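Local structure of transcriptional regulator, TetR family (Agrobacterium tumefaciens, 3C2B) at residues A[134-137]-A[138-141]; A[205-208]-A[209-212]; A[49-52]-A[53-57]. The protein probably binds operator DNA through an N-terminal helix-turn-helix domain and regulates transcription, as a member of the TetR family. One frame throughout, in Å; residues are numbered along the deposited sequence.

The three contacts are local, each within one short run of chain, and they are spread along a long, all-helical molecule. Contact 3 belongs to the predicted helix-turn-helix, contact 1 starts helix 137-152 close to the chain's centre in space, and contact 2 starts the last helix, 208-214. The centres of contacts 2 and 3 are about 57 Å apart, on opposite sides of the chain's centre, whereas contact 1 is about 27 Å from contact 2 and about 29 Å from contact 3, centre to centre. None touches another. Contact 1 alone reaches the second subunit, and a formic acid molecule, probably from the crystallisation liquor, lies beside its Arg136.

Contact 1. Residues A[134-137]-A[138-141]; sequences RGRR and QIDR
Arg136 bends round to meet the carboxylate of Asp140, one helical turn further on, in a salt bridge at the start of helix 137-152. The chain bends about its CG-CD bond (chi3 69°), and this turns the NE edge of the guanidinium toward the acid. Arg136 NE donates to the syn side of Asp140 OD1 at 2.8 Å, and OD1 lies nearly in the guanidinium plane, yet the two flat groups are turned 71° against each other. This is therefore a grip on one oxygen rather than a coplanar, two-oxygen pairing. OD1 also has a hydrogen bond with Tyr165 OH, which probably helps to stabilise the buried carboxylate.

The backbone binds the same two residues: Asp140 N donates to Arg136 O at 2.9 Å, a bond that closes the first turn after Arg136, the N-cap residue. Arginine suits this place because its apolar stem packs as well, Arg136 CG lying 3.8 Å from Ile139 CG2.

Arg136 NH1 continues to a salt bridge with Asp175 of the second subunit, tying helix 137-152 to it. Ile139, branched and apolar, faces Phe96 and Leu100 of helix 86-104, while Arg136 and Ile139 both rest on Tyr165 of helix 161-173.

Contact 2. Residues A[205-208]-A[209-212]; sequences YGTE and KVHS
This is an N-terminal capping contact, in which Thr207 and the residues around it start helix 208-214 directly after helix 190-205 ends. Gly206 leaves helical geometry, and the chain turns there into the new helix. With no side chain, Gly206 lets Val210 CG1 approach its CA to 3.6 Å.

Thr207 is the N-cap. Thr207 OG1 sits between the backbone N and the carbonyl carbon (chi1 66°), a rotation that aims the hydroxyl at the first turn, where it accepts a long, weak bond from Val210 N at 3.5 Å. The stronger partner of OG1 is Gly154 O, so threonine serves both as acceptor for the helix start and as a link to the loop that follows helix 137-152.

Glu208 O takes two donors from Ser212, one turn further along: the amide N at 3.0 Å and OG at 3.1 Å. Serine is short enough to fold its hydroxyl back onto the helix backbone in this way. The His211 ring presents one face to Val210 CG1, 3.9 Å above its centre, and its edge to a water lying in the ring plane. That water donates to Gly206 O at 2.6 Å and joins His211 NE2 at 3.1 Å. Lys209 extends its chain to Ser153 O, with a cation-pi contact to Tyr155.

Contact 3. Residues A[49-52]-A[53-57]; sequences KESL and YKWFG
Ser51 and Trp55 meet one turn apart on helix 49-56, joined by a backbone bond and by a side-chain contact of a different kind. Ser51 O accepts from Trp55 N at 3.2 Å (N-H...O 143°), and Leu52 O from Phe56 N, also at 3.2 Å but straighter (152°); these are the regular bonds of the helix. Glu50 N is satisfied by Ser48 OG, just before the segment. Beyond these, Gly57 N makes a weak bond to Tyr53 O. Gly57 has positive phi, which glycine adopts readily, and the chain leaves the helix there.

The hydroxyl of Ser51 has OG anti to the backbone N (chi1 151°), and this carries it over one face of the Trp55 indole, 3.0 Å above the ring plane and toward the rim. Serine is small enough to lie against the face of so broad a ring. Leu52 CD1 reaches Trp55 CE3 at 3.5 Å and Phe56 CE1 at 3.7 Å, although a near-eclipsed chi2 makes the methyl's exact placing less sure.

Leu52 also packs on Leu41 of helix 38-45, and Phe56 on Leu21 and Leu62. The chemistry is thus divided: polar backbone groups pair within the helix, while Leu52 and Phe56 supply an apolar face that seats it against its neighbours, consistent with the predicted helix-turn-helix, in which this would be the second, recognition helix.

Contact 1. Residues A[134-137]-A[138-141]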
loop_
_atom_site.group_PDB
_atom_site.type_symbol
_atom_site.label_atom_id
_atom_site.label_comp_id
_atom_site.label_asym_id
_atom_site.label_seq_id
_atom_site.Cartn_x
_atom_site.Cartn_y
_atom_site.Cartn_z
ATOM N N ARG A 134 11.543 -4.594 -11.094
ATOM C CA ARG A 134 12.535 -3.604 -11.521
ATOM C C ARG A 134 12.263 -2.218 -10.966
ATOM O O ARG A 134 13.165 -1.365 -10.931
ATOM C CB ARG A 134 12.593 -3.549 -13.057
ATOM C CG ARG A 134 12.343 -4.901 -13.759
ATOM C CD ARG A 134 12.810 -4.865 -15.237
ATOM N NE ARG A 134 12.250 -5.995 -15.980
ATOM C CZ ARG A 134 12.156 -6.060 -17.311
ATOM N NH1 ARG A 134 12.578 -5.055 -18.074
ATOM N NH2 ARG A 134 11.634 -7.135 -17.882
ATOM N N GLY A 135 11.006 -2.010 -10.563
ATOM C CA GLY A 135 10.475 -0.726 -10.115
ATOM C C GLY A 135 11.110 -0.110 -8.885
ATOM O O GLY A 135 11.099 1.114 -8.739
ATOM N N ARG A 136 11.673 -0.919 -7.994
ATOM C CA ARG A 136 12.163 -0.346 -6.751
ATOM C C ARG A 136 13.575 -0.786 -6.393
ATOM O O ARG A 136 14.006 -0.624 -5.264
ATOM C CB ARG A 136 11.187 -0.677 -5.626
ATOM C CG ARG A 136 11.049 0.419 -4.544
ATOM C CD ARG A 136 10.066 -0.065 -3.492
ATOM N NE ARG A 136 10.581 -1.176 -2.683
ATOM C CZ ARG A 136 9.831 -2.200 -2.265
ATOM N NH1 ARG A 136 8.545 -2.272 -2.629
ATOM N NH2 ARG A 136 10.354 -3.152 -1.491
ATOM N N ARG A 137 14.281 -1.319 -7.387
ATOM C CA ARG A 137 15.565 -1.974 -7.222
ATOM C C ARG A 137 16.650 -1.072 -6.635
ATOM O O ARG A 137 17.467 -1.520 -5.838
ATOM C CB ARG A 137 15.972 -2.572 -8.574
ATOM C CG ARG A 137 17.450 -2.525 -8.967
ATOM C CD ARG A 137 17.619 -3.264 -10.277
ATOM N NE ARG A 137 16.641 -4.345 -10.362
ATOM C CZ ARG A 137 16.296 -4.965 -11.476
ATOM N NH1 ARG A 137 16.868 -4.632 -12.621
ATOM N NH2 ARG A 137 15.391 -5.926 -11.435
ATOM N N GLN A 138 16.643 0.195 -7.032
ATOM C CA GLN A 138 17.682 1.157 -6.642
ATOM C C GLN A 138 17.469 1.592 -5.187
ATOM O O GLN A 138 18.422 1.633 -4.392
ATOM C CB GLN A 138 17.748 2.374 -7.600
ATOM C CG GLN A 138 18.700 2.226 -8.831
ATOM C CD GLN A 138 20.159 2.607 -8.544
ATOM O OE1 GLN A 138 20.848 3.139 -9.413
ATOM N NE2 GLN A 138 20.629 2.345 -7.324
ATOM N N ILE A 139 16.225 1.915 -4.865
ATOM C CA ILE A 139 15.790 2.119 -3.504
ATOM C C ILE A 139 16.145 0.915 -2.615
ATOM O O ILE A 139 16.726 1.102 -1.539
ATOM C CB ILE A 139 14.280 2.491 -3.447
ATOM C CG1 ILE A 139 14.110 4.025 -3.519
ATOM C CG2 ILE A 139 13.572 1.959 -2.182
ATOM C CD1 ILE A 139 14.781 4.853 -2.351
ATOM N N ASP A 140 15.829 -0.304 -3.076
ATOM C CA ASP A 140 16.011 -1.498 -2.264
ATOM C C ASP A 140 17.497 -1.773 -2.026
ATOM O O ASP A 140 17.874 -2.180 -0.933
ATOM C CB ASP A 140 15.354 -2.711 -2.913
ATOM C CG ASP A 140 13.821 -2.691 -2.824
ATOM O OD1 ASP A 140 13.245 -1.826 -2.137
ATOM O OD2 ASP A 140 13.189 -3.577 -3.431
ATOM N N ARG A 141 18.328 -1.547 -3.043
ATOM C CA ARG A 141 19.774 -1.783 -2.916
ATOM C C ARG A 141 20.380 -0.746 -1.964
ATOM O O ARG A 141 21.248 -1.078 -1.167
ATOM C CB ARG A 141 20.490 -1.789 -4.277
ATOM C CG ARG A 141 21.663 -2.787 -4.322
ATOM C CD ARG A 141 22.474 -2.725 -5.611
ATOM N NE ARG A 141 23.359 -3.886 -5.742
ATOM C CZ ARG A 141 23.031 -5.026 -6.368
ATOM N NH1 ARG A 141 21.822 -5.184 -6.909
ATOM N NH2 ARG A 141 23.909 -6.024 -6.442
#

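Contact 2. Residues A[205-208]-A[209-212]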
loop_
_atom_site.group_PDB
_atom_site.type_symbol
_atom_site.label_atom_id
_atom_site.label_comp_id
_atom_site.label_asym_id
_atom_site.label_seq_id
_atom_site.Cartn_x
_atom_site.Cartn_y
_atom_site.Cartn_z
ATOM N N TYR A 205 16.118 -3.037 16.074
ATOM C CA TYR A 205 17.334 -3.691 15.611
ATOM C C TYR A 205 18.614 -3.004 16.074
ATOM O O TYR A 205 19.685 -3.417 15.672
ATOM C CB TYR A 205 17.359 -3.764 14.077
ATOM C CG TYR A 205 16.157 -4.468 13.524
ATOM C CD1 TYR A 205 16.053 -5.850 13.577
ATOM C CD2 TYR A 205 15.088 -3.751 13.003
ATOM C CE1 TYR A 205 14.899 -6.520 13.083
ATOM C CE2 TYR A 205 13.950 -4.397 12.547
ATOM C CZ TYR A 205 13.858 -5.772 12.573
ATOM O OH TYR A 205 12.738 -6.402 12.064
ATOM N N GLY A 206 18.511 -1.970 16.900
ATOM C CA GLY A 206 19.709 -1.299 17.356
ATOM C C GLY A 206 20.386 -2.080 18.475
ATOM O O GLY A 206 19.734 -2.546 19.387
ATOM N N THR A 207 21.708 -2.201 18.395
ATOM C CA THR A 207 22.483 -2.838 19.447
ATOM C C THR A 207 22.777 -1.802 20.529
ATOM O O THR A 207 22.666 -0.598 20.309
ATOM C CB THR A 207 23.844 -3.335 18.914
ATOM O OG1 THR A 207 24.624 -2.199 18.540
ATOM C CG2 THR A 207 23.684 -4.241 17.706
ATOM N N GLU A 208 23.167 -2.283 21.701
ATOM C CA GLU A 208 23.640 -1.437 22.782
ATOM C C GLU A 208 24.688 -0.379 22.351
ATOM O O GLU A 208 24.649 0.759 22.820
ATOM C CB GLU A 208 24.150 -2.350 23.886
ATOM C CG GLU A 208 24.843 -1.664 25.027
ATOM C CD GLU A 208 24.504 -2.293 26.366
ATOM O OE1 GLU A 208 24.046 -3.482 26.388
ATOM O OE2 GLU A 208 24.680 -1.578 27.387
ATOM N N LYS A 209 25.598 -0.747 21.451
ATOM C CA LYS A 209 26.598 0.183 20.877
ATOM C C LYS A 209 25.959 1.398 20.183
ATOM O O LYS A 209 26.388 2.531 20.430
ATOM C CB LYS A 209 27.506 -0.548 19.873
ATOM C CG LYS A 209 28.775 0.209 19.447
ATOM C CD LYS A 209 29.565 -0.563 18.389
ATOM C CE LYS A 209 30.867 0.142 18.029
ATOM N NZ LYS A 209 31.313 -0.138 16.616
ATOM N N VAL A 210 24.962 1.174 19.314
ATOM C CA VAL A 210 24.344 2.283 18.589
ATOM C C VAL A 210 23.657 3.267 19.543
ATOM O O VAL A 210 23.776 4.464 19.367
ATOM C CB VAL A 210 23.414 1.818 17.445
ATOM C CG1 VAL A 210 22.024 1.416 17.971
ATOM C CG2 VAL A 210 23.274 2.917 16.391
ATOM N N HIS A 211 22.987 2.754 20.574
ATOM C CA HIS A 211 22.239 3.584 21.518
ATOM C C HIS A 211 23.157 4.368 22.468
ATOM O O HIS A 211 22.947 5.569 22.705
ATOM C CB HIS A 211 21.219 2.745 22.295
ATOM C CG HIS A 211 20.127 2.161 21.430
ATOM N ND1 HIS A 211 19.362 2.924 20.570
ATOM C CD2 HIS A 211 19.673 0.892 21.309
ATOM C CE1 HIS A 211 18.505 2.142 19.935
ATOM N NE2 HIS A 211 18.670 0.906 20.369
ATOM N N SER A 212 24.179 3.706 23.005
ATOM C CA SER A 212 25.075 4.403 23.921
ATOM C C SER A 212 26.008 5.380 23.171
ATOM O O SER A 212 26.447 6.375 23.737
ATOM C CB SER A 212 25.823 3.430 24.829
ATOM O OG SER A 212 26.707 2.620 24.088
HETATM O O HOH W 1 17.473 -1.926 20.604
#

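Contact 3. Residues A[49-52]-A[53-57]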
loop_
_atom_site.group_PDB
_atom_site.type_symbol
_atom_site.label_atom_id
_atom_site.label_comp_id
_atom_site.label_asym_id
_atom_site.label_seq_id
_atom_site.Cartn_x
_atom_site.Cartn_y
_atom_site.Cartn_z
ATOM N N LYS A 49 -1.095 6.305 -35.358
ATOM C CA LYS A 49 -1.542 5.210 -34.511
ATOM C C LYS A 49 -0.843 3.915 -34.960
ATOM O O LYS A 49 -0.543 3.049 -34.133
ATOM C CB LYS A 49 -3.088 5.129 -34.476
ATOM C CG LYS A 49 -3.757 3.935 -35.155
ATOM C CD LYS A 49 -3.893 2.729 -34.202
ATOM C CE LYS A 49 -4.688 1.590 -34.856
ATOM N NZ LYS A 49 -4.211 1.250 -36.237
ATOM N N GLU A 50 -0.564 3.817 -36.266
ATOM C CA GLU A 50 0.204 2.695 -36.843
ATOM C C GLU A 50 1.723 2.902 -36.735
ATOM O O GLU A 50 2.496 1.945 -36.830
ATOM C CB GLU A 50 -0.223 2.380 -38.288
ATOM C CG GLU A 50 -0.322 3.582 -39.228
ATOM C CD GLU A 50 -1.732 4.147 -39.319
ATOM O OE1 GLU A 50 -2.374 4.368 -38.272
ATOM O OE2 GLU A 50 -2.198 4.383 -40.448
ATOM N N SER A 51 2.136 4.151 -36.531
ATOM C CA SER A 51 3.490 4.458 -36.064
ATOM C C SER A 51 3.730 3.961 -34.627
ATOM O O SER A 51 4.792 3.412 -34.316
ATOM C CB SER A 51 3.768 5.956 -36.162
ATOM O OG SER A 51 4.706 6.360 -35.184
ATOM N N LEU A 52 2.744 4.159 -33.755
ATOM C CA LEU A 52 2.795 3.610 -32.394
ATOM C C LEU A 52 3.021 2.094 -32.381
ATOM O O LEU A 52 3.689 1.565 -31.484
ATOM C CB LEU A 52 1.521 3.969 -31.624
ATOM C CG LEU A 52 1.595 5.095 -30.585
ATOM C CD1 LEU A 52 2.907 5.868 -30.612
ATOM C CD2 LEU A 52 0.397 6.028 -30.690
ATOM N N TYR A 53 2.477 1.417 -33.391
ATOM C CA TYR A 53 2.623 -0.028 -33.548
ATOM C C TYR A 53 4.069 -0.496 -33.806
ATOM O O TYR A 53 4.538 -1.431 -33.150
ATOM C CB TYR A 53 1.662 -0.557 -34.624
ATOM C CG TYR A 53 1.705 -2.060 -34.811
ATOM C CD1 TYR A 53 2.400 -2.633 -35.883
ATOM C CD2 TYR A 53 1.051 -2.914 -33.916
ATOM C CE1 TYR A 53 2.446 -4.018 -36.057
ATOM C CE2 TYR A 53 1.094 -4.304 -34.077
ATOM C CZ TYR A 53 1.788 -4.845 -35.154
ATOM O OH TYR A 53 1.826 -6.210 -35.322
ATOM N N LYS A 54 4.772 0.144 -34.745
ATOM C CA LYS A 54 6.148 -0.272 -35.082
ATOM C C LYS A 54 7.201 0.234 -34.083
ATOM O O LYS A 54 8.336 -0.250 -34.074
ATOM C CB LYS A 54 6.518 0.042 -36.549
ATOM C CG LYS A 54 7.347 1.306 -36.808
ATOM C CD LYS A 54 6.470 2.509 -37.137
ATOM C CE LYS A 54 7.284 3.704 -37.631
ATOM N NZ LYS A 54 7.213 3.863 -39.108
ATOM N N TRP A 55 6.819 1.192 -33.239
ATOM C CA TRP A 55 7.687 1.646 -32.153
ATOM C C TRP A 55 7.680 0.684 -30.957
ATOM O O TRP A 55 8.751 0.304 -30.459
ATOM C CB TRP A 55 7.306 3.060 -31.684
ATOM C CG TRP A 55 7.619 4.176 -32.669
ATOM C CD1 TRP A 55 8.479 4.131 -33.733
ATOM C CD2 TRP A 55 7.090 5.509 -32.642
ATOM N NE1 TRP A 55 8.499 5.347 -34.385
ATOM C CE2 TRP A 55 7.657 6.210 -33.731
ATOM C CE3 TRP A 55 6.184 6.178 -31.804
ATOM C CZ2 TRP A 55 7.350 7.547 -34.003
ATOM C CZ3 TRP A 55 5.876 7.511 -32.086
ATOM C CH2 TRP A 55 6.458 8.176 -33.171
ATOM N N PHE A 56 6.474 0.300 -30.513
ATOM C CA PHE A 56 6.270 -0.395 -29.220
ATOM C C PHE A 56 5.464 -1.706 -29.304
ATOM O O PHE A 56 4.972 -2.197 -28.281
ATOM C CB PHE A 56 5.588 0.533 -28.175
ATOM C CG PHE A 56 6.054 1.975 -28.212
ATOM C CD1 PHE A 56 5.141 2.997 -28.464
ATOM C CD2 PHE A 56 7.410 2.312 -27.998
ATOM C CE1 PHE A 56 5.556 4.331 -28.499
ATOM C CE2 PHE A 56 7.840 3.647 -28.040
ATOM C CZ PHE A 56 6.912 4.658 -28.290
ATOM N N GLY A 57 5.324 -2.270 -30.502
ATOM C CA GLY A 57 4.508 -3.473 -30.685
ATOM C C GLY A 57 3.024 -3.152 -30.623
ATOM O O GLY A 57 2.491 -2.520 -31.528
#